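Local coordinates for soluble epoxide hydrolase (Bacillus megaterium, PDB 4INZ), which belongs to the alpha/beta hydrolase superfamily, a single chain folded round a mostly parallel beta sheet flanked by helices, at residues 59-64 with 296-301; 51-56 with 286-291; 142-147 with 265-270. The protein carries 1 engineered substitution. One frame throughout, in Å; residues are numbered along the deposited sequence.

In the fold
All three contacts are partly buried, and none belongs wholly to core or surface. Interactions 1 and 2 are neighbours: both use helix 55-61, meeting helix 291-303 in one and the short helix 286-289 just before it in the other. Interaction 2 lies deeper, its centre about 12 Å from that of the chain, against about 19 Å for interaction 1; its contact joins an arginine to a histidine, whereas interaction 1 is chiefly aromatic with one polar pair at its margin. Interaction 3 lies about 25 Å from interaction 2, centre to centre, and ties helix 142-151 to the loop preceding strand 274-279 through an arginine gripping a backbone carbonyl.

Interaction 1 of 3, residues 59-64 with 296-301; sequences DEFSND and NVMWNF
Trp299 NE1 is held by one hydrogen bond, given to Glu60 OE2 at 2.8 Å and nearly straight, with an N-H...O angle of 160°. The carboxylate oxygen lies close to the indole plane and accepts through its anti lone pair, the one facing away from OE1. Glu60 CG, anti to the backbone N (chi1 172°), lies over one face of the Phe61 ring, off its centre, and the bend at chi2 then turns the carboxylate to the indole N-H. A glutamate suits this margin: its CG methylene lies against an aromatic ring while its charged end meets the single N-H of the indole.

Behind that bond the rings of Phe61 and Trp299 approach tip to tip. Phe61 CE1 stands over the middle of the indole, 3.3 Å from Trp299 CE2, and the two planes are inclined by 36°, so the pair is neither a parallel stack nor a T-shape. These residues join helix 55-61 to the C-terminal helix 291-303, which in the alpha/beta hydrolase fold lie side by side across one face of the central sheet. The sheet itself is met by Phe61 at Thr67 and by Met298 at Ile135 and Ile251.

Met298 packs obliquely against the Phe61 ring. Its CB comes within 3.5 Å of Phe61 CZ, and the bend at chi3 turns the methyl back so that CE sits 3.7 Å from Phe61 CE2. The sulfur makes a Met-aromatic contact, obliquely placed, with SD 4.8 Å from the Phe61 ring centroid. Methionine suits such a place because its flexible, polarisable chain can follow a ring's outline. Asp64 brings OD2 to 3.5 Å from Trp299 CH2, its carboxylate turned almost perpendicular to the indole.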
loop_
_atom_site.group_PDB
_atom_site.type_symbol
_atom_site.label_atom_id
_atom_site.label_comp_id
_atom_site.label_asym_id
_atom_site.label_seq_id
_atom_site.Cartn_x
_atom_site.Cartn_y
_atom_site.Cartn_z
ATOM N N ASP A 59 -2.999 -6.786 -15.790
ATOM C CA ASP A 59 -2.924 -7.367 -17.133
ATOM C C ASP A 59 -2.356 -8.784 -17.122
ATOM O O ASP A 59 -2.810 -9.659 -17.872
ATOM C CB ASP A 59 -2.111 -6.473 -18.072
ATOM C CG ASP A 59 -2.830 -5.178 -18.411
ATOM O OD1 ASP A 59 -4.066 -5.102 -18.214
ATOM O OD2 ASP A 59 -2.159 -4.236 -18.882
ATOM N N GLU A 60 -1.369 -9.016 -16.266
ATOM C CA GLU A 60 -0.667 -10.294 -16.277
ATOM C C GLU A 60 -1.455 -11.404 -15.594
ATOM O O GLU A 60 -1.476 -12.541 -16.063
ATOM C CB GLU A 60 0.715 -10.160 -15.624
ATOM C CG GLU A 60 1.427 -11.491 -15.428
ATOM C CD GLU A 60 1.907 -12.130 -16.734
ATOM O OE1 GLU A 60 1.908 -11.455 -17.786
ATOM O OE2 GLU A 60 2.289 -13.318 -16.704
ATOM N N PHE A 61 -2.101 -11.079 -14.480
ATOM C CA PHE A 61 -2.732 -12.115 -13.657
ATOM C C PHE A 61 -4.227 -12.297 -13.883
ATOM O O PHE A 61 -4.836 -13.194 -13.298
ATOM C CB PHE A 61 -2.408 -11.887 -12.178
ATOM C CG PHE A 61 -0.957 -12.084 -11.869
ATOM C CD1 PHE A 61 -0.462 -13.351 -11.594
ATOM C CD2 PHE A 61 -0.073 -11.012 -11.911
ATOM C CE1 PHE A 61 0.887 -13.540 -11.340
ATOM C CE2 PHE A 61 1.277 -11.196 -11.664
ATOM C CZ PHE A 61 1.755 -12.460 -11.377
ATOM N N SER A 62 -4.809 -11.477 -14.754
ATOM C CA SER A 62 -6.253 -11.553 -15.008
ATOM C C SER A 62 -6.700 -12.744 -15.866
ATOM O O SER A 62 -7.899 -12.989 -16.012
ATOM C CB SER A 62 -6.769 -10.241 -15.606
ATOM O OG SER A 62 -6.092 -9.921 -16.808
ATOM N N ASN A 63 -5.756 -13.487 -16.430
ATOM C CA ASN A 63 -6.116 -14.692 -17.172
ATOM C C ASN A 63 -6.280 -15.891 -16.249
ATOM O O ASN A 63 -6.842 -16.913 -16.642
ATOM C CB ASN A 63 -5.081 -15.008 -18.256
ATOM C CG ASN A 63 -4.899 -13.870 -19.237
ATOM O OD1 ASN A 63 -3.794 -13.351 -19.400
ATOM N ND2 ASN A 63 -5.983 -13.472 -19.896
ATOM N N ASP A 64 -5.792 -15.762 -15.019
ATOM C CA ASP A 64 -5.822 -16.870 -14.071
ATOM C C ASP A 64 -6.493 -16.516 -12.749
ATOM O O ASP A 64 -6.843 -17.404 -11.964
ATOM C CB ASP A 64 -4.400 -17.384 -13.819
ATOM C CG ASP A 64 -3.789 -18.021 -15.052
ATOM O OD1 ASP A 64 -4.086 -19.202 -15.305
ATOM O OD2 ASP A 64 -3.021 -17.344 -15.772
ATOM N N ASN A 296 7.311 -12.181 -12.646
ATOM C CA ASN A 296 7.882 -13.522 -12.644
ATOM C C ASN A 296 8.097 -14.049 -11.227
ATOM O O ASN A 296 7.949 -15.245 -10.975
ATOM C CB ASN A 296 9.171 -13.575 -13.463
ATOM C CG ASN A 296 8.901 -13.574 -14.955
ATOM O OD1 ASN A 296 7.801 -13.915 -15.394
ATOM N ND2 ASN A 296 9.900 -13.184 -15.743
ATOM N N VAL A 297 8.436 -13.149 -10.309
ATOM C CA VAL A 297 8.592 -13.521 -8.904
ATOM C C VAL A 297 7.232 -13.860 -8.287
ATOM O O VAL A 297 7.105 -14.826 -7.524
ATOM C CB VAL A 297 9.292 -12.407 -8.088
ATOM C CG1 VAL A 297 9.266 -12.736 -6.590
ATOM C CG2 VAL A 297 10.738 -12.234 -8.572
ATOM N N MET A 298 6.212 -13.079 -8.635
ATOM C CA MET A 298 4.866 -13.364 -8.150
ATOM C C MET A 298 4.421 -14.746 -8.605
ATOM O O MET A 298 3.929 -15.530 -7.800
ATOM C CB MET A 298 3.870 -12.288 -8.591
ATOM C CG MET A 298 4.121 -10.942 -7.927
ATOM S SD MET A 298 3.046 -9.629 -8.555
ATOM C CE MET A 298 1.427 -10.253 -8.084
ATOM N N TRP A 299 4.605 -15.052 -9.889
ATOM C CA TRP A 299 4.267 -16.383 -10.397
ATOM C C TRP A 299 5.033 -17.462 -9.642
ATOM O O TRP A 299 4.471 -18.491 -9.250
ATOM C CB TRP A 299 4.581 -16.505 -11.889
ATOM C CG TRP A 299 3.487 -16.002 -12.778
ATOM C CD1 TRP A 299 3.583 -15.030 -13.735
ATOM C CD2 TRP A 299 2.128 -16.447 -12.793
ATOM N NE1 TRP A 299 2.366 -14.846 -14.345
ATOM C CE2 TRP A 299 1.455 -15.701 -13.785
ATOM C CE3 TRP A 299 1.411 -17.399 -12.061
ATOM C CZ2 TRP A 299 0.097 -15.883 -14.066
ATOM C CZ3 TRP A 299 0.058 -17.580 -12.347
ATOM C CH2 TRP A 299 -0.580 -16.825 -13.339
ATOM N N ASN A 300 6.323 -17.228 -9.451
ATOM C CA ASN A 300 7.153 -18.209 -8.769
ATOM C C ASN A 300 6.583 -18.536 -7.387
ATOM O O ASN A 300 6.466 -19.704 -6.996
ATOM C CB ASN A 300 8.586 -17.702 -8.653
ATOM C CG ASN A 300 9.528 -18.760 -8.138
ATOM O OD1 ASN A 300 9.879 -19.704 -8.859
ATOM N ND2 ASN A 300 9.947 -18.614 -6.885
ATOM N N PHE A 301 6.224 -17.488 -6.660
ATOM C CA PHE A 301 5.619 -17.610 -5.341
ATOM C C PHE A 301 4.268 -18.327 -5.377
ATOM O O PHE A 301 4.020 -19.257 -4.598
ATOM C CB PHE A 301 5.451 -16.208 -4.741
ATOM C CG PHE A 301 4.646 -16.180 -3.479
ATOM C CD1 PHE A 301 5.108 -16.807 -2.328
ATOM C CD2 PHE A 301 3.437 -15.509 -3.432
ATOM C CE1 PHE A 301 4.369 -16.769 -1.160
ATOM C CE2 PHE A 301 2.686 -15.471 -2.259
ATOM C CZ PHE A 301 3.155 -16.097 -1.128
#

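Interaction 2 of 3, residues 51-56 with 286-291; sequences SHIWRH and PQHEKP
His288 ND1 receives two hydrogen bonds from the end of Arg55, from NH1 at 3.0 Å and from NH2 at 3.2 Å, both bent (150° for NH1). Arg55 CG takes the crowded position between backbone N and carbonyl carbon, and the chain then runs extended to NE. The guanidinium plane is nearly perpendicular (80°) to the imidazole, and NH1 lies near the imidazole plane while NH2 is tilted from it. Arg55 NH1 also donates to the carbonyl O of His52 at 3.1 Å, from above the carbonyl plane; the same oxygen accepts the backbone N-H of Arg55, so the guanidinium is fixed to its own 3-10 turn.

Ile53 covers one face of the His288 ring, its CG1 3.6 Å from the ring centroid and almost on the ring normal, a CH-pi contact. Its aliphatic chain makes no polar demand on the ring. Deeper in, Gln287 NE2 lies off-centre over one face of Trp54, 3.5 Å from Trp54 CH2, and Gln287 CB and CG rest against Trp54 CZ3. Trp54 also meets the rings of Phe43 and Phe137 and touches His113, in the loop after strand 108-112 where this fold places its nucleophile elbow.

Nearer helix 291-303, His56 lies between two aliphatic carbons, both off its centre: Pro291 CG, from a compact, rigid pyrrolidine, 4.1 Å from the ring centroid, and Arg55 CG on the opposite face. A water joins His56 NE2 to the carbonyl O of His288, to which it donates at 2.7 Å.

Because His288 ND1 accepts from a cation, the imidazole is probably neutral with its proton on NE2; the arginine's charge would disfavour further protonation, an effect perhaps tempered by a long, weak ion pair of Arg55 NE with Asp200.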
loop_
_atom_site.group_PDB
_atom_site.type_symbol
_atom_site.label_atom_id
_atom_site.label_comp_id
_atom_site.label_asym_id
_atom_site.label_seq_id
_atom_site.Cartn_x
_atom_site.Cartn_y
_atom_site.Cartn_z
ATOM N N SER A 51 -5.408 2.774 -7.762
ATOM C CA SER A 51 -5.518 1.459 -8.388
ATOM C C SER A 51 -4.630 1.288 -9.623
ATOM O O SER A 51 -4.130 0.188 -9.893
ATOM C CB SER A 51 -6.981 1.163 -8.731
ATOM O OG SER A 51 -7.535 2.232 -9.487
ATOM N N HIS A 52 -4.429 2.371 -10.366
ATOM C CA HIS A 52 -3.688 2.311 -11.629
ATOM C C HIS A 52 -2.243 1.827 -11.449
ATOM O O HIS A 52 -1.633 1.332 -12.396
ATOM C CB HIS A 52 -3.705 3.694 -12.295
ATOM C CG HIS A 52 -3.143 3.724 -13.683
ATOM N ND1 HIS A 52 -3.770 3.126 -14.756
ATOM C CD2 HIS A 52 -2.031 4.318 -14.180
ATOM C CE1 HIS A 52 -3.058 3.336 -15.852
ATOM N NE2 HIS A 52 -2.000 4.059 -15.532
ATOM N N ILE A 53 -1.685 1.961 -10.247
ATOM C CA ILE A 53 -0.286 1.562 -10.065
ATOM C C ILE A 53 -0.103 0.065 -10.340
ATOM O O ILE A 53 1.000 -0.392 -10.660
ATOM C CB ILE A 53 0.278 1.942 -8.675
ATOM C CG1 ILE A 53 1.806 1.811 -8.670
ATOM C CG2 ILE A 53 -0.350 1.080 -7.562
ATOM C CD1 ILE A 53 2.452 2.477 -7.481
ATOM N N TRP A 54 -1.198 -0.685 -10.249
ATOM C CA TRP A 54 -1.154 -2.137 -10.392
ATOM C C TRP A 54 -1.425 -2.625 -11.812
ATOM O O TRP A 54 -1.542 -3.833 -12.051
ATOM C CB TRP A 54 -2.168 -2.780 -9.448
ATOM C CG TRP A 54 -1.917 -2.486 -8.014
ATOM C CD1 TRP A 54 -2.675 -1.696 -7.187
ATOM C CD2 TRP A 54 -0.834 -2.977 -7.224
ATOM N NE1 TRP A 54 -2.128 -1.677 -5.923
ATOM C CE2 TRP A 54 -1.000 -2.456 -5.919
ATOM C CE3 TRP A 54 0.253 -3.818 -7.488
ATOM C CZ2 TRP A 54 -0.109 -2.743 -4.882
ATOM C CZ3 TRP A 54 1.136 -4.110 -6.450
ATOM C CH2 TRP A 54 0.947 -3.571 -5.163
ATOM N N ARG A 55 -1.518 -1.690 -12.752
ATOM C CA ARG A 55 -1.932 -2.012 -14.120
ATOM C C ARG A 55 -1.213 -3.219 -14.745
ATOM O O ARG A 55 -1.835 -4.021 -15.452
ATOM C CB ARG A 55 -1.775 -0.779 -15.017
ATOM C CG ARG A 55 -0.343 -0.249 -15.105
ATOM C CD ARG A 55 -0.335 1.214 -15.553
ATOM N NE ARG A 55 1.017 1.748 -15.672
ATOM C CZ ARG A 55 1.734 2.184 -14.643
ATOM N NH1 ARG A 55 1.224 2.149 -13.413
ATOM N NH2 ARG A 55 2.965 2.651 -14.842
ATOM N N HIS A 56 0.093 -3.343 -14.510
ATOM C CA HIS A 56 0.855 -4.421 -15.138
ATOM C C HIS A 56 0.551 -5.784 -14.526
ATOM O O HIS A 56 0.637 -6.813 -15.206
ATOM C CB HIS A 56 2.354 -4.140 -15.074
ATOM C CG HIS A 56 2.762 -2.889 -15.787
ATOM N ND1 HIS A 56 2.666 -2.747 -17.155
ATOM C CD2 HIS A 56 3.273 -1.725 -15.321
ATOM C CE1 HIS A 56 3.096 -1.545 -17.501
ATOM N NE2 HIS A 56 3.481 -0.908 -16.409
ATOM N N PRO A 286 8.384 -1.149 -7.079
ATOM C CA PRO A 286 8.850 -2.148 -8.045
ATOM C C PRO A 286 7.748 -2.593 -8.998
ATOM O O PRO A 286 8.036 -2.910 -10.144
ATOM C CB PRO A 286 9.251 -3.330 -7.159
ATOM C CG PRO A 286 9.593 -2.716 -5.834
ATOM C CD PRO A 286 8.625 -1.560 -5.685
ATOM N N GLN A 287 6.507 -2.624 -8.531
ATOM C CA GLN A 287 5.450 -3.222 -9.332
ATOM C C GLN A 287 5.281 -2.555 -10.699
ATOM O O GLN A 287 4.946 -3.236 -11.671
ATOM C CB GLN A 287 4.123 -3.314 -8.558
ATOM C CG GLN A 287 3.431 -1.989 -8.254
ATOM C CD GLN A 287 3.875 -1.375 -6.941
ATOM O OE1 GLN A 287 5.057 -1.415 -6.595
ATOM N NE2 GLN A 287 2.921 -0.810 -6.192
ATOM N N HIS A 288 5.500 -1.240 -10.788
ATOM C CA HIS A 288 5.464 -0.595 -12.107
ATOM C C HIS A 288 6.806 -0.071 -12.616
ATOM O O HIS A 288 6.910 0.311 -13.778
ATOM C CB HIS A 288 4.317 0.432 -12.280
ATOM C CG HIS A 288 4.475 1.699 -11.497
ATOM N ND1 HIS A 288 3.665 2.798 -11.710
ATOM C CD2 HIS A 288 5.316 2.042 -10.493
ATOM C CE1 HIS A 288 4.003 3.762 -10.875
ATOM N NE2 HIS A 288 5.003 3.330 -10.124
ATOM N N GLU A 289 7.836 -0.100 -11.768
ATOM C CA GLU A 289 9.196 0.202 -12.222
ATOM C C GLU A 289 9.815 -0.953 -13.007
ATOM O O GLU A 289 10.479 -0.735 -14.032
ATOM C CB GLU A 289 10.104 0.532 -11.037
ATOM C CG GLU A 289 9.752 1.812 -10.322
ATOM C CD GLU A 289 10.685 2.101 -9.159
ATOM O OE1 GLU A 289 11.919 1.925 -9.326
ATOM O OE2 GLU A 289 10.179 2.508 -8.082
ATOM N N LYS A 290 9.606 -2.175 -12.515
ATOM C CA LYS A 290 10.185 -3.383 -13.104
ATOM C C LYS A 290 9.120 -4.477 -13.169
ATOM O O LYS A 290 9.234 -5.513 -12.507
ATOM C CB LYS A 290 11.362 -3.874 -12.254
ATOM C CG LYS A 290 12.518 -2.886 -12.152
ATOM C CD LYS A 290 13.188 -2.653 -13.499
ATOM C CE LYS A 290 14.443 -1.785 -13.349
ATOM N NZ LYS A 290 15.286 -1.712 -14.593
ATOM N N PRO A 291 8.077 -4.254 -13.967
ATOM C CA PRO A 291 6.920 -5.158 -13.907
ATOM C C PRO A 291 7.236 -6.595 -14.322
ATOM O O PRO A 291 6.662 -7.527 -13.755
ATOM C CB PRO A 291 5.923 -4.515 -14.880
ATOM C CG PRO A 291 6.769 -3.683 -15.796
ATOM C CD PRO A 291 7.870 -3.153 -14.922
HETATM O O HOH W 1 5.578 0.897 -16.020
#

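Interaction 3 of 3, residues 142-147 with 265-270; sequences PYTFMR and DGIEEY
A helix-to-loop contact joins helix 142-151 to the turn before strand 274-279, an edge strand of the sheet. In this alpha/beta hydrolase, helix 142-151 opens the run of helices lying between strands 131-137 and 248-253, where the family inserts its helical lid, so the contact joins the first helix of that insertion to the loop leading into an edge strand.

Tyr143 and Tyr270 make the apolar part. Their planes are nearly parallel, 9° apart, but the rings are slid so far that they barely overlap; instead Tyr143 CB rests over one face of the Tyr270 ring, 3.6 Å from its centroid, as a CH-pi contact. The Tyr143 hydroxyl runs on to a hydrogen bond with the carbonyl of Glu241. Thr144 adds its methyl, CG2 lying 3.9 Å from Tyr270 CE2, while its OG1 is hydrogen-bonded to Asn263 O; threonine thus serves both an apolar and a polar neighbour.

Arg147, its CG anti to the backbone N and its chain bent at chi3, is long enough to span from the helix to the turn. Its guanidinium lies against Thr144 CB and grips Asp265 O end-on with NH1 and NH2, each at 2.9 Å. Both bonds are bent (141° and 144°), as expected when two N-H groups share one acceptor. NH2 comes in along a lone pair of that oxygen; NH1 approaches from above the carbonyl plane and also donates to a water 2.9 Å away.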
loop_
_atom_site.group_PDB
_atom_site.type_symbol
_atom_site.label_atom_id
_atom_site.label_comp_id
_atom_site.label_asym_id
_atom_site.label_seq_id
_atom_site.Cartn_x
_atom_site.Cartn_y
_atom_site.Cartn_z
ATOM N N PRO A 142 4.402 -4.539 10.445
ATOM C CA PRO A 142 3.966 -3.969 11.728
ATOM C C PRO A 142 5.042 -3.950 12.813
ATOM O O PRO A 142 5.112 -2.989 13.582
ATOM C CB PRO A 142 2.811 -4.884 12.131
ATOM C CG PRO A 142 2.225 -5.303 10.818
ATOM C CD PRO A 142 3.416 -5.488 9.903
ATOM N N TYR A 143 5.871 -4.984 12.880
ATOM C CA TYR A 143 6.821 -5.092 13.987
ATOM C C TYR A 143 8.211 -4.570 13.646
ATOM O O TYR A 143 8.789 -3.800 14.415
ATOM C CB TYR A 143 6.895 -6.528 14.517
ATOM C CG TYR A 143 5.646 -6.960 15.254
ATOM C CD1 TYR A 143 4.594 -7.568 14.579
ATOM C CD2 TYR A 143 5.511 -6.742 16.624
ATOM C CE1 TYR A 143 3.446 -7.956 15.243
ATOM C CE2 TYR A 143 4.369 -7.129 17.299
ATOM C CZ TYR A 143 3.339 -7.735 16.606
ATOM O OH TYR A 143 2.201 -8.124 17.275
ATOM N N THR A 144 8.756 -4.979 12.504
ATOM C CA THR A 144 10.093 -4.527 12.150
ATOM C C THR A 144 10.141 -3.019 11.921
ATOM O O THR A 144 11.165 -2.388 12.170
ATOM C CB THR A 144 10.692 -5.281 10.933
ATOM O OG1 THR A 144 9.931 -4.994 9.750
ATOM C CG2 THR A 144 10.721 -6.790 11.190
ATOM N N PHE A 145 9.037 -2.433 11.456
ATOM C CA PHE A 145 9.040 -0.995 11.206
ATOM C C PHE A 145 9.230 -0.192 12.486
ATOM O O PHE A 145 9.980 0.786 12.511
ATOM C CB PHE A 145 7.768 -0.527 10.497
ATOM C CG PHE A 145 7.789 0.931 10.149
ATOM C CD1 PHE A 145 8.742 1.429 9.269
ATOM C CD2 PHE A 145 6.868 1.809 10.698
ATOM C CE1 PHE A 145 8.768 2.771 8.939
ATOM C CE2 PHE A 145 6.893 3.153 10.370
ATOM C CZ PHE A 145 7.847 3.633 9.495
ATOM N N MET A 146 8.539 -0.590 13.548
ATOM C CA MET A 146 8.711 0.077 14.835
ATOM C C MET A 146 10.140 -0.112 15.345
ATOM O O MET A 146 10.740 0.806 15.898
ATOM C CB MET A 146 7.701 -0.442 15.853
ATOM C CG MET A 146 6.263 -0.153 15.467
ATOM S SD MET A 146 5.891 1.613 15.311
ATOM C CE MET A 146 5.932 2.126 17.040
ATOM N N ARG A 147 10.687 -1.305 15.142
ATOM C CA ARG A 147 12.069 -1.565 15.524
ATOM C C ARG A 147 13.026 -0.579 14.843
ATOM O O ARG A 147 13.930 -0.036 15.473
ATOM C CB ARG A 147 12.452 -3.000 15.171
ATOM C CG ARG A 147 13.833 -3.429 15.647
ATOM C CD ARG A 147 14.221 -4.744 14.999
ATOM N NE ARG A 147 14.261 -4.623 13.545
ATOM C CZ ARG A 147 14.197 -5.647 12.700
ATOM N NH1 ARG A 147 14.079 -6.887 13.160
ATOM N NH2 ARG A 147 14.242 -5.429 11.388
ATOM N N ASP A 265 15.313 -7.185 7.933
ATOM C CA ASP A 265 16.148 -7.958 8.848
ATOM C C ASP A 265 15.299 -8.734 9.853
ATOM O O ASP A 265 14.477 -8.153 10.570
ATOM C CB ASP A 265 17.122 -7.049 9.604
ATOM C CG ASP A 265 18.155 -6.400 8.696
ATOM O OD1 ASP A 265 18.303 -6.841 7.538
ATOM O OD2 ASP A 265 18.830 -5.451 9.153
ATOM N N GLY A 266 15.502 -10.047 9.903
ATOM C CA GLY A 266 14.847 -10.891 10.885
ATOM C C GLY A 266 13.335 -10.941 10.759
ATOM O O GLY A 266 12.637 -11.308 11.704
ATOM N N ILE A 267 12.821 -10.571 9.591
ATOM C CA ILE A 267 11.379 -10.579 9.384
ATOM C C ILE A 267 10.819 -11.999 9.529
ATOM O O ILE A 267 9.667 -12.179 9.924
ATOM C CB ILE A 267 10.993 -9.933 8.027
ATOM C CG1 ILE A 267 9.488 -9.667 7.960
ATOM C CG2 ILE A 267 11.471 -10.781 6.857
ATOM C CD1 ILE A 267 9.116 -8.691 6.874
ATOM N N GLU A 268 11.649 -13.005 9.255
ATOM C CA GLU A 268 11.209 -14.394 9.350
ATOM C C GLU A 268 10.846 -14.820 10.776
ATOM O O GLU A 268 10.164 -15.824 10.966
ATOM C CB GLU A 268 12.252 -15.358 8.766
ATOM C CG GLU A 268 13.535 -15.478 9.569
ATOM C CD GLU A 268 14.584 -14.453 9.170
ATOM O OE1 GLU A 268 14.248 -13.500 8.434
ATOM O OE2 GLU A 268 15.750 -14.607 9.591
ATOM N N GLU A 269 11.310 -14.070 11.771
ATOM C CA GLU A 269 10.920 -14.333 13.153
ATOM C C GLU A 269 9.429 -14.047 13.338
ATOM O O GLU A 269 8.758 -14.690 14.152
ATOM C CB GLU A 269 11.733 -13.476 14.129
ATOM C CG GLU A 269 11.358 -13.707 15.596
ATOM C CD GLU A 269 11.646 -12.507 16.497
ATOM O OE1 GLU A 269 10.834 -12.247 17.416
ATOM O OE2 GLU A 269 12.681 -11.832 16.298
ATOM N N TYR A 270 8.922 -13.075 12.582
ATOM C CA TYR A 270 7.520 -12.673 12.674
ATOM C C TYR A 270 6.667 -13.368 11.635
ATOM O O TYR A 270 5.454 -13.487 11.798
ATOM C CB TYR A 270 7.383 -11.163 12.492
ATOM C CG TYR A 270 8.088 -10.371 13.557
ATOM C CD1 TYR A 270 7.506 -10.177 14.805
ATOM C CD2 TYR A 270 9.339 -9.818 13.321
ATOM C CE1 TYR A 270 8.155 -9.458 15.788
ATOM C CE2 TYR A 270 9.993 -9.096 14.297
ATOM C CZ TYR A 270 9.397 -8.917 15.527
ATOM O OH TYR A 270 10.049 -8.197 16.501
HETATM O O HOH W 2 13.433 -8.128 15.729
#